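Local coordinates for type III secretion system effector protein ExoU (PDB 4QMK) that is a type III secreted toxin that probably acts as a patatin-like phospholipase A2 and is directed to the host plasma membrane by a phosphatidylinositol 4,5-bisphosphate-binding domain, at residues L470-D475 with I520-K525; G466-R471 with L513-E518; Y582-R587 with S638-Q643; L155-P160 with R254-V259. All blocks are in the same frame, centred on the assembly; numbering follows the deposited sequence.

Contact 1. Residues L470-D475 with I520-K525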
loop_
_atom_site.group_PDB
_atom_site.type_symbol
_atom_site.label_atom_id
_atom_site.label_comp_id
_atom_site.label_asym_id
_atom_site.label_seq_id
_atom_site.Cartn_x
_atom_site.Cartn_y
_atom_site.Cartn_z
ATOM N N LEU A 470 -37.510 -11.524 -25.257
ATOM C CA LEU A 470 -36.145 -11.934 -25.680
ATOM C C LEU A 470 -35.533 -10.935 -26.674
ATOM O O LEU A 470 -34.339 -10.655 -26.630
ATOM C CB LEU A 470 -36.117 -13.353 -26.290
ATOM C CG LEU A 470 -36.427 -14.493 -25.310
ATOM C CD1 LEU A 470 -36.752 -15.782 -26.017
ATOM C CD2 LEU A 470 -35.318 -14.736 -24.305
ATOM N N ARG A 471 -36.338 -10.398 -27.564
ATOM C CA ARG A 471 -35.824 -9.449 -28.535
ATOM C C ARG A 471 -35.287 -8.238 -27.824
ATOM O O ARG A 471 -34.210 -7.769 -28.161
ATOM C CB ARG A 471 -36.910 -9.050 -29.547
ATOM C CG ARG A 471 -36.404 -8.359 -30.782
ATOM C CD ARG A 471 -35.567 -9.263 -31.664
ATOM N NE ARG A 471 -35.533 -8.828 -33.089
ATOM C CZ ARG A 471 -34.658 -7.956 -33.606
ATOM N NH1 ARG A 471 -33.708 -7.397 -32.859
ATOM N NH2 ARG A 471 -34.734 -7.634 -34.876
ATOM N N PHE A 472 -36.021 -7.700 -26.858
ATOM C CA PHE A 472 -35.521 -6.523 -26.159
ATOM C C PHE A 472 -34.206 -6.815 -25.510
ATOM O O PHE A 472 -33.305 -5.979 -25.511
ATOM C CB PHE A 472 -36.506 -6.028 -25.085
ATOM C CG PHE A 472 -35.912 -4.989 -24.170
ATOM C CD1 PHE A 472 -35.910 -3.675 -24.526
ATOM C CD2 PHE A 472 -35.289 -5.371 -22.978
ATOM C CE1 PHE A 472 -35.346 -2.721 -23.697
ATOM C CE2 PHE A 472 -34.701 -4.432 -22.151
ATOM C CZ PHE A 472 -34.748 -3.098 -22.496
ATOM N N ARG A 473 -34.074 -8.012 -24.941
ATOM C CA ARG A 473 -32.810 -8.365 -24.280
ATOM C C ARG A 473 -31.680 -8.518 -25.267
ATOM O O ARG A 473 -30.574 -8.093 -24.964
ATOM C CB ARG A 473 -32.926 -9.607 -23.415
ATOM C CG ARG A 473 -33.672 -9.342 -22.107
ATOM C CD ARG A 473 -32.837 -8.561 -21.109
ATOM N NE ARG A 473 -31.796 -9.430 -20.516
ATOM C CZ ARG A 473 -31.985 -10.216 -19.465
ATOM N NH1 ARG A 473 -33.145 -10.258 -18.867
ATOM N NH2 ARG A 473 -31.001 -10.971 -19.028
ATOM N N LYS A 474 -31.945 -9.063 -26.465
ATOM C CA LYS A 474 -30.877 -9.173 -27.453
ATOM C C LYS A 474 -30.459 -7.762 -27.872
ATOM O O LYS A 474 -29.270 -7.455 -27.909
ATOM C CB LYS A 474 -31.296 -9.964 -28.692
ATOM C CG LYS A 474 -30.106 -10.576 -29.385
ATOM C CD LYS A 474 -30.338 -11.073 -30.809
ATOM C CE LYS A 474 -29.024 -11.690 -31.313
ATOM N NZ LYS A 474 -28.981 -12.086 -32.750
ATOM N N ASP A 475 -31.414 -6.887 -28.170
ATOM C CA ASP A 475 -31.026 -5.551 -28.556
ATOM C C ASP A 475 -30.258 -4.877 -27.439
ATOM O O ASP A 475 -29.306 -4.175 -27.703
ATOM C CB ASP A 475 -32.219 -4.658 -28.900
ATOM C CG ASP A 475 -33.005 -5.132 -30.084
ATOM O OD1 ASP A 475 -32.490 -5.880 -30.951
ATOM O OD2 ASP A 475 -34.177 -4.749 -30.134
ATOM N N ILE A 520 -35.444 2.255 -18.734
ATOM C CA ILE A 520 -34.388 3.229 -18.509
ATOM C C ILE A 520 -33.678 2.838 -17.176
ATOM O O ILE A 520 -32.450 2.650 -17.147
ATOM C CB ILE A 520 -34.960 4.656 -18.376
ATOM C CG1 ILE A 520 -35.724 5.117 -19.620
ATOM C CG2 ILE A 520 -33.853 5.665 -18.058
ATOM C CD1 ILE A 520 -34.837 5.406 -20.823
ATOM N N GLU A 521 -34.455 2.657 -16.102
ATOM C CA GLU A 521 -33.879 2.283 -14.804
ATOM C C GLU A 521 -33.087 1.001 -14.939
ATOM O O GLU A 521 -32.038 0.823 -14.315
ATOM C CB GLU A 521 -34.933 1.960 -13.729
ATOM C CG GLU A 521 -36.085 2.893 -13.484
ATOM C CD GLU A 521 -37.015 2.297 -12.387
ATOM O OE1 GLU A 521 -38.152 1.826 -12.721
ATOM O OE2 GLU A 521 -36.577 2.230 -11.197
ATOM N N TRP A 522 -33.648 0.061 -15.675
ATOM C CA TRP A 522 -33.018 -1.242 -15.824
ATOM C C TRP A 522 -31.640 -1.156 -16.497
ATOM O O TRP A 522 -30.637 -1.676 -15.971
ATOM C CB TRP A 522 -33.942 -2.146 -16.557
ATOM C CG TRP A 522 -33.497 -3.549 -16.645
ATOM C CD1 TRP A 522 -33.875 -4.568 -15.844
ATOM C CD2 TRP A 522 -32.703 -4.133 -17.688
ATOM N NE1 TRP A 522 -33.330 -5.759 -16.283
ATOM C CE2 TRP A 522 -32.600 -5.499 -17.415
ATOM C CE3 TRP A 522 -32.110 -3.631 -18.858
ATOM C CZ2 TRP A 522 -31.927 -6.348 -18.234
ATOM C CZ3 TRP A 522 -31.375 -4.510 -19.672
ATOM C CH2 TRP A 522 -31.299 -5.818 -19.355
ATOM N N LEU A 523 -31.566 -0.441 -17.601
ATOM C CA LEU A 523 -30.317 -0.286 -18.319
ATOM C C LEU A 523 -29.344 0.423 -17.444
ATOM O O LEU A 523 -28.139 0.159 -17.511
ATOM C CB LEU A 523 -30.527 0.533 -19.593
ATOM C CG LEU A 523 -31.393 -0.196 -20.615
ATOM C CD1 LEU A 523 -32.031 0.807 -21.504
ATOM C CD2 LEU A 523 -30.552 -1.212 -21.389
ATOM N N GLY A 524 -29.847 1.376 -16.664
ATOM C CA GLY A 524 -28.985 2.103 -15.745
ATOM C C GLY A 524 -28.330 1.187 -14.698
ATOM O O GLY A 524 -27.178 1.387 -14.316
ATOM N N LYS A 525 -29.066 0.172 -14.251
ATOM C CA LYS A 525 -28.498 -0.829 -13.354
ATOM C C LYS A 525 -27.427 -1.575 -14.074
ATOM O O LYS A 525 -26.421 -1.907 -13.484
ATOM C CB LYS A 525 -29.494 -1.901 -12.896
ATOM C CG LYS A 525 -30.832 -1.492 -12.312
ATOM C CD LYS A 525 -30.704 -0.788 -11.032
ATOM C CE LYS A 525 -32.071 -0.324 -10.554
ATOM N NZ LYS A 525 -32.903 -1.475 -10.171
#
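Phe472 and Trp522 form an offset edge-to-face aromatic pair between helix 464-491 and helix 517-526. This is helix-helix packing, in a part of the chain where helices and loops, and no strand, join the two segments. The Phe472 edge is turned to the six-membered ring of Trp522. The ring centroids are 5.9 Å apart and the planes meet at 63°. The helices stay well apart: CA of Arg473 and CA of Leu523 are 10.3 Å from each other. Long side chains therefore bridge the gap. Trp522 points its CB toward helix 464-491, with CG anti to the backbone N (chi1 -173°). Arg473 crosses the indole at about a right angle, with its chain bent at chi2 and chi3. Its CD packs on the benzo ring of Trp522, and CZ2 of that ring lies over one face of the guanidinium. The two planes are 46° apart. The polar ends are held outside the pair. Arg473 NH2 has a salt bridge to Asp450 and a hydrogen bond to Met448 O, and Trp522 NE1 donates to Met446 O. Phe472 makes a cation-pi contact with Arg515. The nearest atoms of the two rings are Phe472 CE2 and Trp522 CZ3, 4.1 Å apart.

Contact 2. Residues G466-R471 with L513-E518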
loop_
_atom_site.group_PDB
_atom_site.type_symbol
_atom_site.label_atom_id
_atom_site.label_comp_id
_atom_site.label_asym_id
_atom_site.label_seq_id
_atom_site.Cartn_x
_atom_site.Cartn_y
_atom_site.Cartn_z
ATOM N N GLY A 466 -43.116 -13.855 -25.136
ATOM C CA GLY A 466 -41.775 -14.320 -24.806
ATOM C C GLY A 466 -40.746 -13.879 -25.812
ATOM O O GLY A 466 -39.644 -13.509 -25.475
ATOM N N ALA A 467 -41.130 -13.902 -27.065
ATOM C CA ALA A 467 -40.230 -13.508 -28.148
ATOM C C ALA A 467 -39.939 -11.995 -28.159
ATOM O O ALA A 467 -38.821 -11.585 -28.425
ATOM C CB ALA A 467 -40.791 -13.974 -29.492
ATOM N N GLU A 468 -40.950 -11.190 -27.889
ATOM C CA GLU A 468 -40.787 -9.734 -27.781
ATOM C C GLU A 468 -39.863 -9.419 -26.626
ATOM O O GLU A 468 -38.995 -8.556 -26.772
ATOM C CB GLU A 468 -42.161 -9.035 -27.573
ATOM C CG GLU A 468 -42.137 -7.494 -27.465
ATOM C CD GLU A 468 -41.795 -6.930 -26.058
ATOM O OE1 GLU A 468 -42.078 -7.555 -24.978
ATOM O OE2 GLU A 468 -41.235 -5.812 -26.034
ATOM N N ALA A 469 -40.032 -10.109 -25.492
ATOM C CA ALA A 469 -39.143 -9.912 -24.346
ATOM C C ALA A 469 -37.704 -10.348 -24.656
ATOM O O ALA A 469 -36.761 -9.618 -24.328
ATOM C CB ALA A 469 -39.660 -10.668 -23.123
ATOM N N LEU A 470 -37.510 -11.524 -25.257
ATOM C CA LEU A 470 -36.145 -11.934 -25.680
ATOM C C LEU A 470 -35.533 -10.935 -26.674
ATOM O O LEU A 470 -34.339 -10.655 -26.630
ATOM C CB LEU A 470 -36.117 -13.353 -26.290
ATOM C CG LEU A 470 -36.427 -14.493 -25.310
ATOM C CD1 LEU A 470 -36.752 -15.782 -26.017
ATOM C CD2 LEU A 470 -35.318 -14.736 -24.305
ATOM N N ARG A 471 -36.338 -10.398 -27.564
ATOM C CA ARG A 471 -35.824 -9.449 -28.535
ATOM C C ARG A 471 -35.287 -8.238 -27.824
ATOM O O ARG A 471 -34.210 -7.769 -28.161
ATOM C CB ARG A 471 -36.910 -9.050 -29.547
ATOM C CG ARG A 471 -36.404 -8.359 -30.782
ATOM C CD ARG A 471 -35.567 -9.263 -31.664
ATOM N NE ARG A 471 -35.533 -8.828 -33.089
ATOM C CZ ARG A 471 -34.658 -7.956 -33.606
ATOM N NH1 ARG A 471 -33.708 -7.397 -32.859
ATOM N NH2 ARG A 471 -34.734 -7.634 -34.876
ATOM N N LEU A 513 -33.658 2.647 -26.952
ATOM C CA LEU A 513 -34.067 1.266 -26.734
ATOM C C LEU A 513 -35.264 1.133 -25.748
ATOM O O LEU A 513 -36.159 0.304 -25.928
ATOM C CB LEU A 513 -32.862 0.486 -26.209
ATOM C CG LEU A 513 -32.795 -0.932 -26.628
ATOM C CD1 LEU A 513 -32.540 -0.872 -28.099
ATOM C CD2 LEU A 513 -31.668 -1.656 -25.920
ATOM N N ALA A 514 -35.288 1.958 -24.733
ATOM C CA ALA A 514 -36.402 1.933 -23.777
ATOM C C ALA A 514 -37.814 1.964 -24.374
ATOM O O ALA A 514 -38.115 2.776 -25.228
ATOM C CB ALA A 514 -36.248 3.072 -22.773
ATOM N N ARG A 515 -38.664 1.052 -23.919
ATOM C CA ARG A 515 -40.064 0.991 -24.339
ATOM C C ARG A 515 -40.967 1.715 -23.309
ATOM O O ARG A 515 -42.091 2.064 -23.610
ATOM C CB ARG A 515 -40.513 -0.465 -24.420
ATOM C CG ARG A 515 -39.654 -1.350 -25.333
ATOM C CD ARG A 515 -39.813 -2.832 -24.989
ATOM N NE ARG A 515 -39.183 -3.141 -23.688
ATOM C CZ ARG A 515 -39.138 -4.355 -23.109
ATOM N NH1 ARG A 515 -39.698 -5.427 -23.670
ATOM N NH2 ARG A 515 -38.534 -4.474 -21.930
ATOM N N ARG A 516 -40.424 1.950 -22.120
ATOM C CA ARG A 516 -41.149 2.496 -21.006
ATOM C C ARG A 516 -40.118 2.923 -19.981
ATOM O O ARG A 516 -38.945 2.614 -20.143
ATOM C CB ARG A 516 -42.121 1.450 -20.429
ATOM C CG ARG A 516 -41.505 0.062 -20.220
ATOM C CD ARG A 516 -42.483 -1.001 -19.704
ATOM N NE ARG A 516 -43.426 -1.486 -20.704
ATOM C CZ ARG A 516 -43.222 -2.516 -21.565
ATOM N NH1 ARG A 516 -42.083 -3.216 -21.606
ATOM N NH2 ARG A 516 -44.182 -2.855 -22.425
ATOM N N PRO A 517 -40.532 3.649 -18.925
ATOM C CA PRO A 517 -39.583 4.172 -17.932
ATOM C C PRO A 517 -38.818 3.107 -17.166
ATOM O O PRO A 517 -37.677 3.338 -16.801
ATOM C CB PRO A 517 -40.483 4.981 -16.986
ATOM C CG PRO A 517 -41.667 5.370 -17.825
ATOM C CD PRO A 517 -41.899 4.162 -18.688
ATOM N N GLU A 518 -39.429 1.966 -16.901
ATOM C CA GLU A 518 -38.722 0.854 -16.230
ATOM C C GLU A 518 -37.443 0.455 -16.991
ATOM O O GLU A 518 -36.455 0.073 -16.373
ATOM C CB GLU A 518 -39.577 -0.436 -16.173
ATOM C CG GLU A 518 -40.824 -0.501 -15.291
ATOM C CD GLU A 518 -41.847 -1.553 -15.812
ATOM O OE1 GLU A 518 -41.413 -2.503 -16.526
ATOM O OE2 GLU A 518 -43.081 -1.453 -15.518
HETATM O O HOH W 1 -43.140 -5.691 -22.731
#
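Glu468 turns its CG anti to the backbone N (chi1 -179°) and then bends at chi2, which carries its carboxylate toward Arg515. Arg515 approaches from the opposite direction. Its CB points toward helix 464-491, and the chain bends at chi3 (-70°) before the guanidinium. The two groups meet in a salt bridge. Arg515 NH1 donates to Glu468 OE2 at 2.8 Å, with an angle of 159° at the hydrogen. OE2 is met on its syn side, and it lies almost in the guanidinium plane. The carboxylate and guanidinium are nearly coplanar. One NH1 hydrogen bond does not hold Arg515 alone, because Asn442 OD1 also accepts from NH1 and Asp519 forms a salt bridge with NE. These partners probably fix the rotation of the guanidinium. The other carboxylate oxygen is used through water. Water 1 donates to Glu468 OE1 at 3.1 Å and accepts from Arg516 NH1 at 2.9 Å. Arg516 NH1 in turn lies over the centre of the Arg515 guanidinium, 3.5 Å above its plane, and the nearby carboxylate may offset the gathered positive charge. The whole is a surface ion-pair network, tying helix 464-491 to the loop that leads into helix 517-526.

Contact 3. Residues Y582-R587 with S638-Q643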
loop_
_atom_site.group_PDB
_atom_site.type_symbol
_atom_site.label_atom_id
_atom_site.label_comp_id
_atom_site.label_asym_id
_atom_site.label_seq_id
_atom_site.Cartn_x
_atom_site.Cartn_y
_atom_site.Cartn_z
ATOM N N TYR A 582 -21.478 -1.422 15.638
ATOM C CA TYR A 582 -21.171 -2.721 16.177
ATOM C C TYR A 582 -20.432 -2.659 17.552
ATOM O O TYR A 582 -20.929 -3.157 18.515
ATOM C CB TYR A 582 -20.408 -3.546 15.165
ATOM C CG TYR A 582 -19.985 -4.900 15.713
ATOM C CD1 TYR A 582 -20.910 -5.939 15.855
ATOM C CD2 TYR A 582 -18.700 -5.115 16.178
ATOM C CE1 TYR A 582 -20.542 -7.169 16.416
ATOM C CE2 TYR A 582 -18.331 -6.339 16.742
ATOM C CZ TYR A 582 -19.257 -7.361 16.838
ATOM O OH TYR A 582 -18.911 -8.572 17.352
ATOM N N PRO A 583 -19.295 -1.998 17.631
ATOM C CA PRO A 583 -18.597 -1.877 18.897
ATOM C C PRO A 583 -19.355 -1.233 20.037
ATOM O O PRO A 583 -19.121 -1.664 21.176
ATOM C CB PRO A 583 -17.402 -1.023 18.579
ATOM C CG PRO A 583 -17.190 -1.235 17.158
ATOM C CD PRO A 583 -18.524 -1.419 16.545
ATOM N N SER A 584 -20.204 -0.221 19.770
ATOM C CA SER A 584 -20.976 0.425 20.840
ATOM C C SER A 584 -22.098 -0.480 21.272
ATOM O O SER A 584 -22.380 -0.642 22.455
ATOM C CB SER A 584 -21.685 1.684 20.353
ATOM O OG SER A 584 -20.992 2.892 20.600
ATOM N N LEU A 585 -22.768 -1.049 20.280
ATOM C CA LEU A 585 -23.960 -1.839 20.522
ATOM C C LEU A 585 -23.649 -3.049 21.336
ATOM O O LEU A 585 -24.391 -3.366 22.228
ATOM C CB LEU A 585 -24.592 -2.203 19.175
ATOM C CG LEU A 585 -25.909 -2.985 19.147
ATOM C CD1 LEU A 585 -26.967 -2.312 19.965
ATOM C CD2 LEU A 585 -26.396 -3.137 17.705
ATOM N N TYR A 586 -22.519 -3.700 21.061
ATOM C CA TYR A 586 -22.125 -4.890 21.808
ATOM C C TYR A 586 -21.140 -4.620 22.926
ATOM O O TYR A 586 -20.501 -5.508 23.413
ATOM C CB TYR A 586 -21.567 -5.924 20.848
ATOM C CG TYR A 586 -22.670 -6.393 19.969
ATOM C CD1 TYR A 586 -23.633 -7.271 20.425
ATOM C CD2 TYR A 586 -22.813 -5.884 18.722
ATOM C CE1 TYR A 586 -24.681 -7.670 19.614
ATOM C CE2 TYR A 586 -23.850 -6.277 17.901
ATOM C CZ TYR A 586 -24.769 -7.181 18.358
ATOM O OH TYR A 586 -25.795 -7.545 17.519
ATOM N N ARG A 587 -21.016 -3.376 23.315
ATOM C CA ARG A 587 -20.161 -3.014 24.412
ATOM C C ARG A 587 -20.849 -3.545 25.702
ATOM O O ARG A 587 -22.010 -3.173 25.974
ATOM C CB ARG A 587 -20.074 -1.483 24.484
ATOM C CG ARG A 587 -18.871 -0.937 25.231
ATOM C CD ARG A 587 -19.163 0.384 25.942
ATOM N NE ARG A 587 -19.472 0.055 27.318
ATOM C CZ ARG A 587 -20.232 0.765 28.135
ATOM N NH1 ARG A 587 -20.856 1.874 27.719
ATOM N NH2 ARG A 587 -20.390 0.327 29.381
ATOM N N SER A 638 -15.822 7.804 24.850
ATOM C CA SER A 638 -16.937 7.704 23.861
ATOM C C SER A 638 -16.577 8.174 22.456
ATOM O O SER A 638 -16.999 9.276 21.983
ATOM C CB SER A 638 -18.209 8.507 24.242
ATOM O OG SER A 638 -18.954 8.979 23.055
ATOM N N THR A 639 -15.893 7.318 21.738
ATOM C CA THR A 639 -15.715 7.632 20.354
ATOM C C THR A 639 -17.064 7.679 19.562
ATOM O O THR A 639 -17.049 8.161 18.476
ATOM C CB THR A 639 -14.700 6.679 19.671
ATOM O OG1 THR A 639 -15.228 5.341 19.617
ATOM C CG2 THR A 639 -13.318 6.693 20.399
ATOM N N THR A 640 -18.214 7.254 20.099
ATOM C CA THR A 640 -19.412 7.078 19.251
ATOM C C THR A 640 -19.958 8.357 18.613
ATOM O O THR A 640 -20.219 8.400 17.394
ATOM C CB THR A 640 -20.573 6.333 19.971
ATOM O OG1 THR A 640 -20.114 5.111 20.552
ATOM C CG2 THR A 640 -21.709 5.977 19.028
ATOM N N VAL A 641 -20.180 9.372 19.423
ATOM C CA VAL A 641 -20.658 10.624 18.920
ATOM C C VAL A 641 -19.611 11.223 18.016
ATOM O O VAL A 641 -19.942 11.774 16.982
ATOM C CB VAL A 641 -21.039 11.635 20.080
ATOM C CG1 VAL A 641 -21.354 13.018 19.540
ATOM C CG2 VAL A 641 -22.245 11.117 20.852
ATOM N N GLU A 642 -18.355 11.136 18.419
ATOM C CA GLU A 642 -17.253 11.698 17.632
ATOM C C GLU A 642 -17.158 11.032 16.261
ATOM O O GLU A 642 -17.031 11.714 15.235
ATOM C CB GLU A 642 -15.951 11.560 18.402
ATOM C CG GLU A 642 -15.906 12.471 19.616
ATOM C CD GLU A 642 -16.085 13.894 19.201
ATOM O OE1 GLU A 642 -15.231 14.326 18.401
ATOM O OE2 GLU A 642 -17.072 14.554 19.633
ATOM N N GLN A 643 -17.247 9.707 16.244
ATOM C CA GLN A 643 -17.232 8.953 14.986
ATOM C C GLN A 643 -18.467 9.308 14.131
ATOM O O GLN A 643 -18.358 9.529 12.924
ATOM C CB GLN A 643 -17.178 7.456 15.270
ATOM C CG GLN A 643 -15.834 6.984 15.809
ATOM C CD GLN A 643 -15.891 5.568 16.350
ATOM O OE1 GLN A 643 -16.493 5.285 17.412
ATOM N NE2 GLN A 643 -15.238 4.667 15.652
#
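Ser584 and Thr640 meet through their hydroxyls and carry this small, buried contact. Ser584 OG and Thr640 OG1 are modelled 2.4 Å apart. That is very short, so the exact spacing is doubtful at this resolution. Both residues point their CB atoms across the interface. Thr640 has OG1 beside its own backbone N and anti to the carbonyl carbon (chi1 -52°), which puts the hydroxyl at Ser584. The same torsion leaves the methyl close by, and CB and CG2 of Thr640 are each 3.5 Å from Ser584 OG. The backbones come close here, with CA of Ser584 and CA of Thr640 7.0 Å apart. This is where two helices of the ExoU C-terminal domain meet, the end of one against the start of the other. Helix 555-585 reaches its C-terminal end at this point, and helix 639-646 is just beginning. Tyr586 is the first residue to leave helical geometry, and its N still bonds to Tyr582 O. Further partners share the buried hydroxyls. Ser584 OG is hydrogen-bonded to Tyr625 OH, and Arg254 NH2 bonds to Thr640 OG1 and weakly to Ser584 OG. In helix 639-646, Gln643 N closes the first turn with a hydrogen bond to Thr639 O at 2.7 Å.

Contact 4. Residues L155-P160 with R254-V259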
loop_
_atom_site.group_PDB
_atom_site.type_symbol
_atom_site.label_atom_id
_atom_site.label_comp_id
_atom_site.label_asym_id
_atom_site.label_seq_id
_atom_site.Cartn_x
_atom_site.Cartn_y
_atom_site.Cartn_z
ATOM N N LEU A 155 -6.837 4.210 19.320
ATOM C CA LEU A 155 -6.329 4.840 18.135
ATOM C C LEU A 155 -7.314 4.770 16.992
ATOM O O LEU A 155 -7.776 5.807 16.496
ATOM C CB LEU A 155 -5.009 4.220 17.751
ATOM C CG LEU A 155 -3.816 4.612 18.632
ATOM C CD1 LEU A 155 -2.668 3.660 18.354
ATOM C CD2 LEU A 155 -3.360 6.036 18.397
ATOM N N VAL A 156 -7.749 3.561 16.665
ATOM C CA VAL A 156 -8.599 3.385 15.472
ATOM C C VAL A 156 -9.981 4.025 15.541
ATOM O O VAL A 156 -10.503 4.491 14.501
ATOM C CB VAL A 156 -8.776 1.907 15.120
ATOM C CG1 VAL A 156 -9.664 1.718 13.904
ATOM C CG2 VAL A 156 -7.421 1.329 14.808
ATOM N N ARG A 157 -10.559 4.069 16.744
ATOM C CA ARG A 157 -11.910 4.595 16.905
ATOM C C ARG A 157 -11.896 6.121 16.953
ATOM O O ARG A 157 -12.900 6.730 16.694
ATOM C CB ARG A 157 -12.629 3.964 18.142
ATOM C CG ARG A 157 -13.054 2.510 17.885
ATOM C CD ARG A 157 -14.050 1.927 18.878
ATOM N NE ARG A 157 -13.416 1.563 20.137
ATOM C CZ ARG A 157 -12.901 0.359 20.430
ATOM N NH1 ARG A 157 -12.943 -0.648 19.565
ATOM N NH2 ARG A 157 -12.335 0.155 21.618
ATOM N N SER A 158 -10.734 6.712 17.238
ATOM C CA SER A 158 -10.596 8.155 17.457
ATOM C C SER A 158 -10.109 8.972 16.265
ATOM O O SER A 158 -9.888 10.156 16.405
ATOM C CB SER A 158 -9.547 8.376 18.543
ATOM O OG SER A 158 -8.246 8.083 18.037
ATOM N N LEU A 159 -9.916 8.347 15.117
ATOM C CA LEU A 159 -9.363 9.033 13.966
ATOM C C LEU A 159 -10.260 10.197 13.373
ATOM O O LEU A 159 -11.470 10.064 13.173
ATOM C CB LEU A 159 -9.020 8.001 12.896
ATOM C CG LEU A 159 -8.027 6.909 13.348
ATOM C CD1 LEU A 159 -7.753 5.971 12.208
ATOM C CD2 LEU A 159 -6.722 7.506 13.817
ATOM N N PRO A 160 -9.640 11.351 13.096
ATOM C CA PRO A 160 -10.415 12.440 12.512
ATOM C C PRO A 160 -11.127 11.991 11.238
ATOM O O PRO A 160 -12.251 12.403 10.970
ATOM C CB PRO A 160 -9.362 13.493 12.192
ATOM C CG PRO A 160 -8.052 12.747 12.110
ATOM C CD PRO A 160 -8.184 11.591 13.050
ATOM N N ARG A 254 -14.355 -2.827 24.014
ATOM C CA ARG A 254 -15.353 -2.934 22.945
ATOM C C ARG A 254 -14.918 -4.006 21.920
ATOM O O ARG A 254 -13.776 -4.037 21.518
ATOM C CB ARG A 254 -15.499 -1.576 22.252
ATOM C CG ARG A 254 -16.001 -0.506 23.180
ATOM C CD ARG A 254 -15.518 0.913 22.870
ATOM N NE ARG A 254 -16.262 1.586 21.804
ATOM C CZ ARG A 254 -17.285 2.416 22.005
ATOM N NH1 ARG A 254 -17.718 2.696 23.238
ATOM N NH2 ARG A 254 -17.874 2.976 20.960
ATOM N N PRO A 255 -15.851 -4.841 21.470
ATOM C CA PRO A 255 -15.544 -5.736 20.389
ATOM C C PRO A 255 -15.389 -5.021 19.059
ATOM O O PRO A 255 -16.128 -4.049 18.784
ATOM C CB PRO A 255 -16.772 -6.657 20.328
ATOM C CG PRO A 255 -17.883 -5.821 20.863
ATOM C CD PRO A 255 -17.254 -4.938 21.901
ATOM N N GLN A 256 -14.444 -5.519 18.251
ATOM C CA GLN A 256 -14.198 -5.037 16.879
ATOM C C GLN A 256 -14.146 -6.177 15.909
ATOM O O GLN A 256 -13.457 -7.123 16.153
ATOM C CB GLN A 256 -12.856 -4.316 16.737
ATOM C CG GLN A 256 -12.768 -3.007 17.454
ATOM C CD GLN A 256 -13.237 -1.792 16.666
ATOM O OE1 GLN A 256 -12.932 -0.703 17.063
ATOM N NE2 GLN A 256 -13.911 -1.977 15.531
ATOM N N LEU A 257 -14.873 -6.059 14.812
ATOM C CA LEU A 257 -14.768 -7.002 13.738
ATOM C C LEU A 257 -13.499 -6.704 12.970
ATOM O O LEU A 257 -13.316 -5.597 12.455
ATOM C CB LEU A 257 -15.852 -6.863 12.696
ATOM C CG LEU A 257 -17.182 -7.581 12.631
ATOM C CD1 LEU A 257 -16.992 -9.004 13.118
ATOM C CD2 LEU A 257 -18.305 -6.896 13.355
ATOM N N VAL A 258 -12.634 -7.691 12.875
ATOM C CA VAL A 258 -11.443 -7.567 12.079
ATOM C C VAL A 258 -11.721 -8.298 10.766
ATOM O O VAL A 258 -12.304 -9.376 10.775
ATOM C CB VAL A 258 -10.282 -8.192 12.807
ATOM C CG1 VAL A 258 -9.009 -8.082 12.013
ATOM C CG2 VAL A 258 -10.129 -7.537 14.146
ATOM N N VAL A 259 -11.346 -7.716 9.638
ATOM C CA VAL A 259 -11.623 -8.348 8.320
ATOM C C VAL A 259 -10.460 -8.205 7.338
ATOM O O VAL A 259 -10.025 -7.097 7.012
ATOM C CB VAL A 259 -12.879 -7.708 7.673
ATOM C CG1 VAL A 259 -13.175 -8.317 6.308
ATOM C CG2 VAL A 259 -14.073 -7.823 8.611
#
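Arg157 and Gln256 make the one hydrogen bond of this contact. Arg157 NH1 donates to Gln256 OE1 at 2.5 Å, though so short a length is doubtful. The bond is bent, with 137° at the hydrogen. The donor reaches the oxygen well off its carbonyl plane, tilted by 34°. The two side chains run antiparallel alongside each other, and Gln256 bends at chi2 to bring its amide beside the guanidinium. Gln256 CG lies at the edge of that group, in its plane. The second kind of interaction is packing between two arginines. Arg254 crosses Arg157 obliquely, and their planes are 40° apart. Arg254 CB lies over one face of the Arg157 guanidinium, offset toward the rim, and Arg254 CD is 3.5 Å from Arg157 NH2. Arg157 NE and Arg254 NE are both donors and stand 3.3 Å apart, so like charges are close. Outside bonds hold both groups: Arg157 NH2 donates to Phe251 O, and Arg254 NH2 to Thr640 OG1. The contact joins the C-terminal end of helix 140-157 to strand 254-260, an outermost strand of the mixed sheet in the patatin-like phospholipase region. Helix 555-585 packs on that strand through Tyr582 and Pro583. Helix 166-173 packs against Val156 and Val258, while Ser158 is hydrogen-bonded to Trp144 of the second subunit.

From the N terminus, contact 4 comes first and closes a 93-residue loop, bringing helix 140-157 to the edge strand 254-260. Contacts 1 and 2 follow, both joining helix 464-491 to the region of helix 517-526. Their spans overlap and cross: contact 2 opens and closes slightly earlier. Their centres are 7 Å apart, and they touch where Ile520 meets Ala514. Contact 3 comes last, closing helix 555-585 onto helix 639-646. It lies about 9 Å from contact 4, centre to centre. Arg254 of contact 4 bonds to Thr640 of contact 3, which joins the C-terminal region to the patatin-like region. Contacts 1 and 4 are about 43 Å apart between centres.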